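Local coordinates for protein polyketide biosynthesis cytochrome P450 PksS (Bacillus subtilis, PDB 4YZR) that oxidises dihydrobacillaene as a heme-dependent cytochrome P450 monooxygenase in the biosynthesis of the antibiotic bacillaene, at residues 27-32 / 47-52; 256-261 / 374-379; 170-175 / 191-196; 117-122 / 361-366; 139-144 / 399-404. One frame throughout, in Å; residues are numbered along the deposited sequence. Where two conformers were deposited one is given.

Interaction 1: residues 27-32 / 47-52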
# COMPACT_ATOMS: atom_id res chain seq x y z
N GLU A 27 14.86 10.09 19.59
CA GLU A 27 15.56 11.40 19.85
C GLU A 27 14.74 12.63 19.69
O GLU A 27 14.88 13.58 20.46
CB GLU A 27 16.80 11.54 19.02
CG GLU A 27 17.80 10.42 19.26
CD GLU A 27 19.06 10.59 18.48
OE1 GLU A 27 19.32 11.71 17.96
OE2 GLU A 27 19.78 9.56 18.36
N GLU A 28 13.82 12.66 18.74
CA GLU A 28 13.06 13.80 18.44
C GLU A 28 11.75 13.31 17.76
O GLU A 28 11.54 13.52 16.56
CB GLU A 28 13.82 14.73 17.54
CG GLU A 28 13.27 16.13 17.50
CD GLU A 28 14.10 17.10 16.64
OE1 GLU A 28 15.31 16.87 16.40
OE2 GLU A 28 13.51 18.06 16.17
N PRO A 29 10.89 12.77 18.62
CA PRO A 29 9.70 12.08 18.07
C PRO A 29 8.66 12.97 17.49
O PRO A 29 7.73 12.46 16.78
CB PRO A 29 9.25 11.25 19.26
CG PRO A 29 9.68 12.02 20.50
CD PRO A 29 11.04 12.52 20.08
N ILE A 30 8.65 14.29 17.71
CA ILE A 30 7.79 15.21 17.07
C ILE A 30 8.70 16.26 16.47
O ILE A 30 9.29 17.09 17.25
CB ILE A 30 6.80 15.83 18.04
CG1 ILE A 30 5.97 14.72 18.66
CG2 ILE A 30 5.94 16.91 17.37
CD1 ILE A 30 5.21 15.30 19.80
N HIS A 31 8.83 16.28 15.17
CA HIS A 31 9.94 17.03 14.53
C HIS A 31 9.46 17.83 13.46
O HIS A 31 8.88 17.35 12.43
CB HIS A 31 10.95 15.98 14.05
CG HIS A 31 12.01 16.55 13.15
ND1 HIS A 31 13.07 17.31 13.63
CD2 HIS A 31 12.18 16.50 11.82
CE1 HIS A 31 13.80 17.75 12.62
NE2 HIS A 31 13.33 17.24 11.51
N ARG A 32 9.72 19.17 13.48
CA ARG A 32 9.37 20.03 12.43
C ARG A 32 10.38 20.02 11.27
O ARG A 32 11.59 20.05 11.55
CB ARG A 32 9.25 21.47 12.97
CG ARG A 32 8.66 22.39 11.94
CD ARG A 32 8.43 23.83 12.43
NE ARG A 32 7.69 24.66 11.44
CZ ARG A 32 8.25 25.31 10.41
NH1 ARG A 32 9.55 25.22 10.17
NH2 ARG A 32 7.55 26.08 9.61
N ILE A 47 5.99 12.52 12.86
CA ILE A 47 5.51 11.89 14.08
C ILE A 47 5.92 10.45 14.07
O ILE A 47 5.51 9.71 13.13
CB ILE A 47 3.95 12.03 14.11
CG1 ILE A 47 3.49 13.45 13.80
CG2 ILE A 47 3.40 11.53 15.48
CD1 ILE A 47 3.99 14.53 14.73
N THR A 48 6.82 10.02 14.95
CA THR A 48 7.40 8.70 14.91
C THR A 48 7.06 7.71 15.93
O THR A 48 7.33 6.53 15.78
CB THR A 48 8.92 8.78 14.74
OG1 THR A 48 9.38 9.83 15.63
CG2 THR A 48 9.26 9.19 13.33
N ARG A 49 6.52 8.17 17.10
CA ARG A 49 6.05 7.22 18.09
C ARG A 49 4.65 6.68 17.87
O ARG A 49 3.82 7.39 17.32
CB ARG A 49 6.00 7.89 19.47
CG ARG A 49 7.39 8.16 20.08
CD ARG A 49 7.22 9.14 21.29
NE ARG A 49 6.33 8.59 22.32
CZ ARG A 49 6.71 7.94 23.40
NH1 ARG A 49 5.81 7.44 24.24
NH2 ARG A 49 8.01 7.69 23.65
N TYR A 50 4.38 5.48 18.34
CA TYR A 50 3.07 4.87 18.13
C TYR A 50 1.98 5.68 18.83
O TYR A 50 0.92 5.95 18.30
CB TYR A 50 3.08 3.45 18.65
CG TYR A 50 1.86 2.64 18.39
CD1 TYR A 50 0.72 2.69 19.17
CD2 TYR A 50 1.86 1.69 17.35
CE1 TYR A 50 -0.35 1.88 18.98
CE2 TYR A 50 0.76 0.85 17.15
CZ TYR A 50 -0.33 0.94 17.98
OH TYR A 50 -1.40 0.07 17.84
N ASP A 51 2.20 6.09 20.09
CA ASP A 51 1.16 6.80 20.78
C ASP A 51 0.87 8.11 20.15
O ASP A 51 -0.33 8.48 19.99
CB ASP A 51 1.53 7.01 22.31
CG ASP A 51 2.77 7.77 22.58
OD1 ASP A 51 3.67 7.99 21.76
OD2 ASP A 51 3.00 8.25 23.75
N ASP A 52 1.89 8.81 19.69
CA ASP A 52 1.62 10.10 19.04
C ASP A 52 1.00 9.95 17.63
O ASP A 52 0.11 10.70 17.22
CB ASP A 52 2.88 10.94 18.88
CG ASP A 52 3.54 11.28 20.23
OD1 ASP A 52 2.76 11.56 21.19
OD2 ASP A 52 4.76 11.31 20.36
O HOH W 1 9.88 12.37 14.55
O HOH W 2 5.99 10.80 17.94

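Interaction 2: residues 256-261 / 374-379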
# COMPACT_ATOMS: atom_id res chain seq x y z
N ALA A 256 12.10 -10.36 3.75
CA ALA A 256 12.21 -10.50 5.21
C ALA A 256 12.24 -11.98 5.57
O ALA A 256 13.05 -12.35 6.47
CB ALA A 256 11.07 -9.78 5.91
N LEU A 257 11.42 -12.83 5.01
CA LEU A 257 11.51 -14.26 5.26
C LEU A 257 12.85 -14.82 4.86
O LEU A 257 13.40 -15.58 5.69
CB LEU A 257 10.41 -14.99 4.54
CG LEU A 257 8.98 -14.75 5.01
CD1 LEU A 257 7.95 -15.27 4.02
CD2 LEU A 257 8.74 -15.32 6.41
N LEU A 258 13.45 -14.41 3.76
CA LEU A 258 14.75 -14.91 3.32
C LEU A 258 15.87 -14.40 4.21
O LEU A 258 16.94 -15.06 4.20
CB LEU A 258 14.97 -14.63 1.84
CG LEU A 258 13.95 -15.26 0.90
CD1 LEU A 258 14.25 -14.81 -0.51
CD2 LEU A 258 13.93 -16.77 1.05
N GLN A 259 15.70 -13.30 4.93
CA GLN A 259 16.70 -12.78 5.84
C GLN A 259 16.57 -13.32 7.23
O GLN A 259 17.49 -13.08 8.03
CB GLN A 259 16.60 -11.28 5.93
CG GLN A 259 16.92 -10.46 4.71
CD GLN A 259 16.37 -8.97 4.89
OE1 GLN A 259 15.31 -8.67 5.58
NE2 GLN A 259 16.98 -8.15 4.25
N HIS A 260 15.52 -14.08 7.50
CA HIS A 260 15.22 -14.66 8.81
C HIS A 260 14.89 -16.11 8.71
O HIS A 260 13.77 -16.55 8.77
CB HIS A 260 14.07 -13.89 9.49
CG HIS A 260 14.34 -12.44 9.74
ND1 HIS A 260 14.22 -11.46 8.78
CD2 HIS A 260 14.79 -11.80 10.85
CE1 HIS A 260 14.51 -10.28 9.29
NE2 HIS A 260 14.81 -10.47 10.57
N LYS A 261 15.93 -16.89 8.43
CA LYS A 261 15.77 -18.33 8.12
C LYS A 261 15.06 -19.16 9.14
O LYS A 261 14.31 -20.05 8.78
CB LYS A 261 17.11 -18.96 7.80
CG LYS A 261 17.56 -18.62 6.37
CD LYS A 261 19.09 -18.83 6.29
CE LYS A 261 19.58 -19.31 4.93
NZ LYS A 261 20.92 -18.73 4.59
N PRO A 374 11.06 -25.01 -1.49
CA PRO A 374 11.50 -25.09 -0.09
C PRO A 374 12.92 -24.67 0.11
O PRO A 374 13.28 -24.25 1.22
CB PRO A 374 11.36 -26.57 0.29
CG PRO A 374 11.33 -27.28 -0.96
CD PRO A 374 10.69 -26.34 -2.01
N ASP A 375 13.74 -24.75 -0.92
CA ASP A 375 15.16 -24.39 -0.84
C ASP A 375 15.53 -22.97 -1.26
O ASP A 375 16.65 -22.56 -1.42
CB ASP A 375 16.03 -25.40 -1.61
CG ASP A 375 15.93 -26.82 -1.06
OD1 ASP A 375 15.75 -26.98 0.14
OD2 ASP A 375 15.99 -27.74 -1.87
N ILE A 376 14.45 -22.18 -1.45
CA ILE A 376 14.69 -20.81 -1.89
C ILE A 376 15.65 -20.03 -0.95
O ILE A 376 15.59 -20.17 0.30
CB ILE A 376 13.35 -20.05 -2.02
CG1 ILE A 376 13.54 -18.69 -2.62
CG2 ILE A 376 12.65 -20.00 -0.67
CD1 ILE A 376 12.21 -17.97 -2.97
N GLU A 377 16.53 -19.23 -1.55
CA GLU A 377 17.56 -18.48 -0.83
C GLU A 377 17.88 -17.20 -1.54
O GLU A 377 17.81 -17.09 -2.73
CB GLU A 377 18.85 -19.38 -0.72
CG GLU A 377 20.04 -18.82 -0.01
CD GLU A 377 21.19 -19.85 -0.08
OE1 GLU A 377 21.58 -20.39 1.00
OE2 GLU A 377 21.65 -20.14 -1.20
N LEU A 378 18.21 -16.18 -0.75
CA LEU A 378 18.59 -14.90 -1.29
C LEU A 378 19.84 -14.97 -2.16
O LEU A 378 20.77 -15.77 -1.79
CB LEU A 378 18.73 -13.92 -0.11
CG LEU A 378 18.68 -12.45 -0.31
CD1 LEU A 378 17.39 -12.03 -0.97
CD2 LEU A 378 18.83 -11.82 1.08
N ALA A 379 19.92 -14.35 -3.30
CA ALA A 379 21.07 -14.44 -4.23
C ALA A 379 21.54 -13.01 -4.50
O ALA A 379 21.96 -12.68 -5.58
CB ALA A 379 20.66 -15.09 -5.51
O HOH W 3 18.12 -16.58 2.15

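Interaction 3: residues 170-175 / 191-196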
# COMPACT_ATOMS: atom_id res chain seq x y z
N ILE A 170 1.04 -0.54 -18.90
CA ILE A 170 1.78 0.68 -19.24
C ILE A 170 1.14 1.88 -18.65
O ILE A 170 1.83 2.71 -18.02
CB ILE A 170 1.94 0.87 -20.79
CG1 ILE A 170 2.71 -0.28 -21.37
CG2 ILE A 170 2.55 2.22 -21.14
CD1 ILE A 170 2.65 -0.30 -22.94
N TRP A 171 -0.17 2.05 -18.73
CA TRP A 171 -0.80 3.20 -18.19
C TRP A 171 -0.65 3.27 -16.64
O TRP A 171 -0.39 4.33 -16.11
CB TRP A 171 -2.27 3.24 -18.51
CG TRP A 171 -2.63 3.51 -19.91
CD1 TRP A 171 -2.04 4.40 -20.75
CD2 TRP A 171 -3.78 2.99 -20.57
NE1 TRP A 171 -2.74 4.39 -21.97
CE2 TRP A 171 -3.82 3.56 -21.87
CE3 TRP A 171 -4.77 2.09 -20.21
CZ2 TRP A 171 -4.84 3.22 -22.80
CZ3 TRP A 171 -5.78 1.77 -21.16
CH2 TRP A 171 -5.80 2.33 -22.39
N THR A 172 -0.91 2.12 -16.01
CA THR A 172 -0.93 2.10 -14.51
C THR A 172 0.44 2.36 -13.97
O THR A 172 0.60 3.06 -12.95
CB THR A 172 -1.59 0.88 -13.96
OG1 THR A 172 -0.90 -0.28 -14.42
CG2 THR A 172 -3.09 0.85 -14.30
N ASN A 173 1.48 1.86 -14.63
CA ASN A 173 2.85 2.21 -14.25
C ASN A 173 3.17 3.69 -14.43
O ASN A 173 3.79 4.38 -13.57
CB ASN A 173 3.85 1.39 -15.00
CG ASN A 173 3.99 0.02 -14.54
OD1 ASN A 173 3.45 -0.37 -13.50
ND2 ASN A 173 4.62 -0.79 -15.35
N ALA A 174 2.80 4.27 -15.56
CA ALA A 174 3.11 5.66 -15.84
C ALA A 174 2.34 6.59 -15.00
O ALA A 174 2.81 7.69 -14.60
CB ALA A 174 2.86 5.94 -17.32
N MET A 175 1.09 6.25 -14.64
CA MET A 175 0.25 7.24 -14.03
C MET A 175 0.56 7.56 -12.55
O MET A 175 0.03 8.54 -12.07
CB MET A 175 -1.24 6.86 -14.25
CG MET A 175 -1.71 5.80 -13.29
SD MET A 175 -3.33 5.23 -13.83
CE MET A 175 -3.75 4.28 -12.39
N ARG A 191 -5.10 10.82 -18.00
CA ARG A 191 -6.15 11.09 -18.94
C ARG A 191 -6.49 9.86 -19.74
O ARG A 191 -7.65 9.55 -19.92
CB ARG A 191 -5.78 12.30 -19.89
N GLU A 192 -5.49 9.07 -20.14
CA GLU A 192 -5.76 7.87 -20.93
C GLU A 192 -6.46 6.67 -20.12
O GLU A 192 -7.32 5.97 -20.63
CB GLU A 192 -4.49 7.35 -21.60
CG GLU A 192 -4.03 8.41 -22.66
CD GLU A 192 -2.69 8.19 -23.23
OE1 GLU A 192 -1.90 7.48 -22.65
OE2 GLU A 192 -2.41 8.84 -24.29
N PHE A 193 -6.01 6.56 -18.86
CA PHE A 193 -6.60 5.62 -17.90
C PHE A 193 -8.08 6.00 -17.76
O PHE A 193 -8.95 5.19 -17.86
CB PHE A 193 -5.88 5.74 -16.62
CG PHE A 193 -6.57 5.00 -15.48
CD1 PHE A 193 -6.41 3.67 -15.34
CD2 PHE A 193 -7.32 5.66 -14.55
CE1 PHE A 193 -7.02 2.99 -14.29
CE2 PHE A 193 -7.97 4.96 -13.53
CZ PHE A 193 -7.79 3.63 -13.43
N LYS A 194 -8.34 7.29 -17.56
CA LYS A 194 -9.71 7.76 -17.44
C LYS A 194 -10.58 7.49 -18.60
O LYS A 194 -11.70 7.05 -18.47
CB LYS A 194 -9.69 9.28 -17.17
CG LYS A 194 -11.08 9.87 -17.05
CD LYS A 194 -11.02 11.35 -17.41
CE LYS A 194 -12.37 12.02 -17.43
NZ LYS A 194 -12.36 13.27 -16.60
N ASP A 195 -10.04 7.69 -19.82
CA ASP A 195 -10.87 7.45 -21.01
C ASP A 195 -11.16 5.98 -21.20
O ASP A 195 -12.24 5.58 -21.62
CB ASP A 195 -10.22 8.03 -22.28
CG ASP A 195 -10.16 9.53 -22.27
OD1 ASP A 195 -11.11 10.15 -21.72
OD2 ASP A 195 -9.18 10.11 -22.86
N TYR A 196 -10.17 5.12 -20.80
CA TYR A 196 -10.35 3.75 -20.91
C TYR A 196 -11.46 3.28 -19.93
O TYR A 196 -12.35 2.50 -20.26
CB TYR A 196 -9.00 2.99 -20.66
CG TYR A 196 -9.12 1.56 -20.66
CD1 TYR A 196 -9.25 0.79 -21.81
CD2 TYR A 196 -9.06 0.85 -19.45
CE1 TYR A 196 -9.39 -0.59 -21.72
CE2 TYR A 196 -9.15 -0.47 -19.37
CZ TYR A 196 -9.35 -1.27 -20.52
OH TYR A 196 -9.51 -2.65 -20.49

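Interaction 4: residues 117-122 / 361-366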
# COMPACT_ATOMS: atom_id res chain seq x y z
N ASN A 117 -14.08 -15.15 -1.44
CA ASN A 117 -14.55 -15.81 -2.67
C ASN A 117 -13.57 -15.77 -3.83
O ASN A 117 -13.63 -16.60 -4.76
CB ASN A 117 -15.92 -15.36 -3.13
CG ASN A 117 -17.06 -15.83 -2.23
OD1 ASN A 117 -16.91 -16.76 -1.43
ND2 ASN A 117 -18.20 -15.20 -2.39
N LEU A 118 -12.59 -14.85 -3.73
CA LEU A 118 -11.51 -14.76 -4.72
C LEU A 118 -10.39 -15.74 -4.50
O LEU A 118 -9.52 -15.89 -5.36
CB LEU A 118 -10.88 -13.35 -4.71
CG LEU A 118 -11.89 -12.23 -4.97
CD1 LEU A 118 -11.13 -10.91 -4.80
CD2 LEU A 118 -12.45 -12.34 -6.38
N ARG A 119 -10.40 -16.48 -3.43
CA ARG A 119 -9.28 -17.35 -3.05
C ARG A 119 -8.88 -18.28 -4.13
O ARG A 119 -7.70 -18.38 -4.53
CB ARG A 119 -9.60 -18.15 -1.76
CG ARG A 119 -8.56 -19.20 -1.47
CD ARG A 119 -8.82 -19.94 -0.11
NE ARG A 119 -8.86 -19.03 0.98
CZ ARG A 119 -7.98 -18.63 1.86
NH1 ARG A 119 -6.78 -18.94 1.78
NH2 ARG A 119 -8.37 -17.77 2.80
N GLY A 120 -9.81 -19.03 -4.70
CA GLY A 120 -9.46 -20.02 -5.71
C GLY A 120 -8.80 -19.40 -6.91
O GLY A 120 -7.78 -19.91 -7.46
N SER A 121 -9.27 -18.30 -7.37
CA SER A 121 -8.68 -17.58 -8.51
C SER A 121 -7.30 -17.04 -8.22
O SER A 121 -6.45 -17.07 -9.12
CB SER A 121 -9.54 -16.42 -8.98
OG SER A 121 -9.64 -15.36 -8.09
N ILE A 122 -7.04 -16.60 -6.99
CA ILE A 122 -5.72 -16.10 -6.63
C ILE A 122 -4.74 -17.28 -6.50
O ILE A 122 -3.58 -17.17 -6.95
CB ILE A 122 -5.78 -15.25 -5.38
CG1 ILE A 122 -6.71 -14.05 -5.59
CG2 ILE A 122 -4.36 -14.83 -4.96
CD1 ILE A 122 -7.00 -13.28 -4.34
N GLU A 361 -3.91 -12.12 -0.58
CA GLU A 361 -2.82 -12.29 -1.50
C GLU A 361 -1.59 -12.70 -0.81
O GLU A 361 -0.82 -13.59 -1.28
CB GLU A 361 -2.56 -11.02 -2.35
CG GLU A 361 -3.69 -10.68 -3.29
CD GLU A 361 -3.41 -9.50 -4.19
OE1 GLU A 361 -2.28 -9.39 -4.73
OE2 GLU A 361 -4.33 -8.68 -4.48
N GLY A 362 -1.24 -12.11 0.30
CA GLY A 362 -0.06 -12.46 1.10
C GLY A 362 -0.17 -13.89 1.57
O GLY A 362 0.81 -14.66 1.43
N HIS A 363 -1.27 -14.28 2.16
CA HIS A 363 -1.48 -15.67 2.64
C HIS A 363 -1.16 -16.62 1.51
O HIS A 363 -0.37 -17.56 1.72
CB HIS A 363 -2.94 -15.75 3.12
CG HIS A 363 -3.41 -17.10 3.50
ND1 HIS A 363 -3.47 -18.20 2.67
CD2 HIS A 363 -4.00 -17.46 4.64
CE1 HIS A 363 -4.11 -19.19 3.30
NE2 HIS A 363 -4.39 -18.78 4.51
N ILE A 364 -1.78 -16.43 0.38
CA ILE A 364 -1.68 -17.37 -0.72
C ILE A 364 -0.27 -17.38 -1.23
O ILE A 364 0.35 -18.44 -1.47
CB ILE A 364 -2.68 -17.07 -1.79
CG1 ILE A 364 -4.05 -17.39 -1.27
CG2 ILE A 364 -2.35 -17.84 -3.05
CD1 ILE A 364 -5.22 -16.85 -2.04
N ALA A 365 0.29 -16.22 -1.51
CA ALA A 365 1.55 -16.13 -2.18
C ALA A 365 2.67 -16.65 -1.34
O ALA A 365 3.54 -17.40 -1.87
CB ALA A 365 1.86 -14.68 -2.56
N PHE A 366 2.79 -16.28 -0.10
CA PHE A 366 3.92 -16.75 0.73
C PHE A 366 3.85 -18.24 0.92
O PHE A 366 4.86 -18.92 0.75
CB PHE A 366 3.97 -16.06 2.05
CG PHE A 366 4.20 -14.55 1.98
CD1 PHE A 366 5.18 -13.97 1.21
CD2 PHE A 366 3.41 -13.72 2.71
CE1 PHE A 366 5.32 -12.52 1.22
CE2 PHE A 366 3.52 -12.36 2.73
CZ PHE A 366 4.48 -11.78 1.96

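Interaction 5: residues 139-144 / 399-404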
# COMPACT_ATOMS: atom_id res chain seq x y z
N ALA A 139 15.53 -16.82 -9.95
CA ALA A 139 14.47 -15.87 -10.40
C ALA A 139 14.75 -14.52 -9.75
O ALA A 139 15.38 -14.39 -8.74
CB ALA A 139 13.09 -16.36 -9.95
N ASP A 140 14.20 -13.51 -10.40
CA ASP A 140 13.92 -12.20 -9.77
C ASP A 140 12.50 -12.26 -9.26
O ASP A 140 11.56 -12.28 -10.07
CB ASP A 140 14.14 -11.09 -10.77
CG ASP A 140 13.60 -9.73 -10.27
OD1 ASP A 140 13.29 -9.59 -9.07
OD2 ASP A 140 13.53 -8.79 -11.09
N ILE A 141 12.37 -12.35 -7.95
CA ILE A 141 11.01 -12.45 -7.36
C ILE A 141 10.14 -11.27 -7.72
O ILE A 141 8.93 -11.47 -7.88
CB ILE A 141 11.12 -12.55 -5.83
CG1 ILE A 141 11.64 -13.96 -5.46
CG2 ILE A 141 9.76 -12.31 -5.12
CD1 ILE A 141 10.68 -15.10 -5.69
N MET A 142 10.68 -10.10 -7.93
CA MET A 142 9.78 -9.01 -8.31
C MET A 142 9.18 -9.25 -9.66
O MET A 142 7.95 -9.25 -9.81
CB MET A 142 10.53 -7.72 -8.21
CG MET A 142 11.11 -7.46 -6.82
SD MET A 142 9.94 -7.58 -5.46
CE MET A 142 8.77 -6.30 -5.84
N LYS A 143 10.00 -9.48 -10.70
CA LYS A 143 9.47 -9.67 -12.01
C LYS A 143 8.59 -10.87 -12.19
O LYS A 143 7.61 -10.88 -12.98
CB LYS A 143 10.67 -9.66 -13.00
CG LYS A 143 10.29 -9.68 -14.45
CD LYS A 143 11.57 -9.66 -15.33
CE LYS A 143 12.59 -10.79 -15.16
NZ LYS A 143 12.02 -12.14 -14.82
N SER A 144 8.99 -11.97 -11.54
CA SER A 144 8.37 -13.25 -11.76
C SER A 144 7.15 -13.52 -10.94
O SER A 144 6.42 -14.43 -11.24
CB SER A 144 9.39 -14.37 -11.57
OG SER A 144 9.77 -14.48 -10.25
N LEU A 399 14.69 -8.59 -6.80
CA LEU A 399 14.91 -9.49 -5.69
C LEU A 399 15.44 -10.85 -6.22
O LEU A 399 14.67 -11.78 -6.38
CB LEU A 399 13.70 -9.71 -4.81
CG LEU A 399 13.86 -10.60 -3.57
CD1 LEU A 399 14.98 -10.17 -2.73
CD2 LEU A 399 12.59 -10.63 -2.71
N PRO A 400 16.79 -10.87 -6.51
CA PRO A 400 17.34 -12.13 -7.01
C PRO A 400 17.38 -13.22 -6.01
O PRO A 400 17.87 -12.99 -4.92
CB PRO A 400 18.74 -11.69 -7.47
CG PRO A 400 18.85 -10.21 -7.45
CD PRO A 400 17.77 -9.78 -6.48
N VAL A 401 16.93 -14.44 -6.32
CA VAL A 401 16.94 -15.56 -5.49
C VAL A 401 17.44 -16.78 -6.29
O VAL A 401 17.38 -16.83 -7.49
CB VAL A 401 15.53 -15.92 -4.89
CG1 VAL A 401 15.01 -14.72 -4.07
CG2 VAL A 401 14.52 -16.25 -5.91
N SER A 402 17.94 -17.74 -5.47
CA SER A 402 18.19 -19.11 -5.98
C SER A 402 17.00 -19.91 -5.59
O SER A 402 16.53 -19.83 -4.45
CB SER A 402 19.45 -19.60 -5.31
OG SER A 402 19.57 -20.98 -5.59
N LEU A 403 16.44 -20.67 -6.50
CA LEU A 403 15.28 -21.50 -6.25
C LEU A 403 15.61 -22.93 -5.90
O LEU A 403 14.83 -23.55 -5.22
CB LEU A 403 14.33 -21.48 -7.44
CG LEU A 403 13.75 -20.16 -7.90
CD1 LEU A 403 13.00 -20.25 -9.19
CD2 LEU A 403 12.84 -19.50 -6.83
N SER A 404 16.63 -23.48 -6.54
CA SER A 404 17.05 -24.92 -6.50
C SER A 404 18.48 -25.00 -7.01
O SER A 404 19.05 -24.06 -7.43
CB SER A 404 16.07 -25.72 -7.37
OG SER A 404 16.24 -25.47 -8.76

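Interaction 1: residues 27-32 / 47-52
Pro-29 and Thr-48 are joined by a direct backbone hydrogen bond: Thr-48 N donates to Pro-29 O at 3.2 Å, with an N-H...O angle of 162°. The same carbonyl oxygen receives a CA-H...O contact from Ile-47 CA at 3.5 Å, and Ile-30 and Ile-47 form an antiparallel, non-hydrogen-bonded bridge pair. Water extends the polar link at two places. One water donates to Glu-28 O and accepts from Thr-48 OG1; the other donates to Pro-29 O and Asp-52 OD2 and accepts from Arg-49 N, tying the strand entrance to the start of helix 50-58.

Among apolar contacts, the Pro-29 ring lies alongside the Arg-49 chain, CB to CD 3.6 Å. In one of its two conformers, Ile-30 places CG2 4.1 Å from Ile-47 CD1, the side chains running side by side. Within residues 47-52, Arg-49 bends at chi3 (59°) and grips Asp-51 side-on, NE to OD1 2.8 Å and NH1 to OD2 3.0 Å.

Asp-52 OD1 turns outward to Tyr-302 and a salt bridge with Lys-303. Thr-48 packs on helix 17-27, Ile-47 bonds through its backbone to Phe-314, and strand 42-47 thereby lies between strands 30-35 and 312-315 of a mixed sheet.

Interaction 2: residues 256-261 / 374-379
Leu-258, near the C-terminal end of helix 228-259, directs its CB toward residues 374-379 and places its two methyls on different partners. CD2 reaches Ile-376 CG2 at 3.9 Å, the two side chains crossing at about a right angle, while CD1, extended from CA by a chi2 of 177°, meets Leu-378 CD1 at 4.2 Å. Leu-258 CD2 also lies 3.9 Å from Ile-376 O. At the margin Gln-259 adds only its CG, 4.3 Å from Leu-378 CD2.

Lys-261 and Glu-377 approach obliquely at the exposed side, NZ to OE1 4.0 Å, beyond salt-bridge range. A water bridges the backbones, donating to Leu-258 O at 2.8 Å and accepting from Leu-378 N at 2.9 Å. The short strand 377-378 is one of the two outer strands of an antiparallel sheet whose central strand 400-402 supplies Val-401, against which both Leu-258 and Ile-376 pack.

The chemistry is therefore mainly methyl-to-methyl, with water carrying the polar link between backbones, and the lysine-glutamate pair probably contributes a modest electrostatic attraction.

Interaction 3: residues 170-175 / 191-196
Trp-171 and Tyr-196 bring two rings together obliquely, planes 49° apart and centroids 5.2 Å from each other. Over one face of the tyrosine ring lies Trp-171 CZ3, 3.4 Å from Tyr-196 CG. One face of the indole has Glu-192 O above it, offset toward the rim. The Phe-193 ring takes Met-175 over a face, a Met-aromatic contact between helices 165-175 and 183-206, whose order and position are consistent with the F and G helices of the P450 fold. Their local axes come within 9.7 Å and run at 138°, closer to antiparallel than parallel.

Met-175 SD stands 4.0 Å from the Phe-193 ring centroid, and its CE, at the same distance from the centroid, is only 10° off the ring normal. The chain is extended beyond CG, which carries sulfur and methyl out across the ring.

Outside the pair, Met-175 also touches Phe-236 of helix 228-259, Tyr-196 OH bonds to Asp-164, and Glu-192 OE2 is held by Gln-188. Its other oxygen, OE1, takes a weak, strongly bent hydrogen bond from Trp-171 NE1 at 3.3 Å.

Interaction 4: residues 117-122 / 361-366
Ile-122 and Ile-364 make the close-fitting part of this contact. Ile-364 CD1 lies 3.7 Å from Ile-122 CG2 and equally near Ile-122 CB, and the two side chains cross at about a right angle. A chi2 of 166° extends Ile-364 CD1 toward Ile-122. That methyl also comes 3.8 Å from Arg-119 O, and Ile-122 CD1 meets the aliphatic CG of Glu-361 at 4.3 Å. Ile-122, Glu-361 and Ile-364 are all buried.

This is helix-to-helix packing inside the cytochrome P450 fold: helix 119-133 rests on helix 355-372, the helix that follows the heme-ligand region. The side chain of Glu-361 comes within about 5 Å of the bound heme, and Leu-357 and Leu-360 of its helix add to the surface under Ile-122.

Toward the partly exposed side the fit changes character. Arg-119 CG still brushes Ile-364 CD1 at 4.1 Å, but its NH1 stands over one face of the His-363 ring, the guanidinium turned edge-on with the planes 74° apart. A salt bridge from Arg-119 NH2 to Glu-116 holds the charged end.

Interaction 5: residues 139-144 / 399-404
Asp-140 OD1 is gripped by two backbone N-H groups, Leu-399 N at 2.8 Å and Met-142 N at 2.9 Å, which reach it from opposite faces of the carboxylate plane. The bond to Leu-399 is fairly straight, at 159°, whereas that from Met-142 is more bent. The latter is the N-cap bond of helix 141-146, made by the residue just before it; chi1 of 169° sets CG anti to the backbone N, on the side of the carbonyl carbon that leads into the helix. One oxygen thus joins the helix start to residues 399-404.

Beside it, Ala-139 and Val-401 form an antiparallel hydrogen-bonded pair: Ala-139 N to Val-401 O at 3.1 Å, and Val-401 N to Ala-139 O at 2.9 Å, the second nearly along the C=O axis. Outer strand 138-140 thereby joins central strand 400-402, whose other neighbour is 377-378. Asp-140 and Pro-400 follow as a non-hydrogen-bonded pair. Ile-141 N continues the ladder into the helix, donating to Leu-399 O at 2.8 Å from above the carbonyl plane.

Apolar groups flank these bonds. Ile-141 CG1 meets Val-401 CG2 at 3.7 Å, the side chains crossing at about a right angle, whereas Ile-141 and Leu-399 lie side by side. Ala-139 CB touches Leu-403 CD1 at 4.0 Å. Leu-399 and Val-401 also pack on helix 228-259.

The polar bonds fix strand register and helix start together, and the surrounding hydrocarbon probably strengthens them by limiting access of water.

Interactions 2 and 5 share a sheet: strands 377-378 and 400-402 are neighbours in it, and Glu-377 O lies 2.8 Å from Ser-402 N, a probable hydrogen bond. Their centres are 11 Å apart, yet interaction 5 relies on direct backbone and carboxylate bonds, interaction 2 on methyl contacts and a water. Interactions 4 and 5 are buried; interaction 4, nearest the heme, touches interaction 2 through Leu-257 and Phe-366. Interactions 1, 2 and 3 are only partly buried. Interaction 3 is aromatic, with one Met-aromatic contact, between helices, whereas interaction 1, about 37 Å away between centres, pairs two strands of a separate sheet and reaches helix 50-58 partly through water.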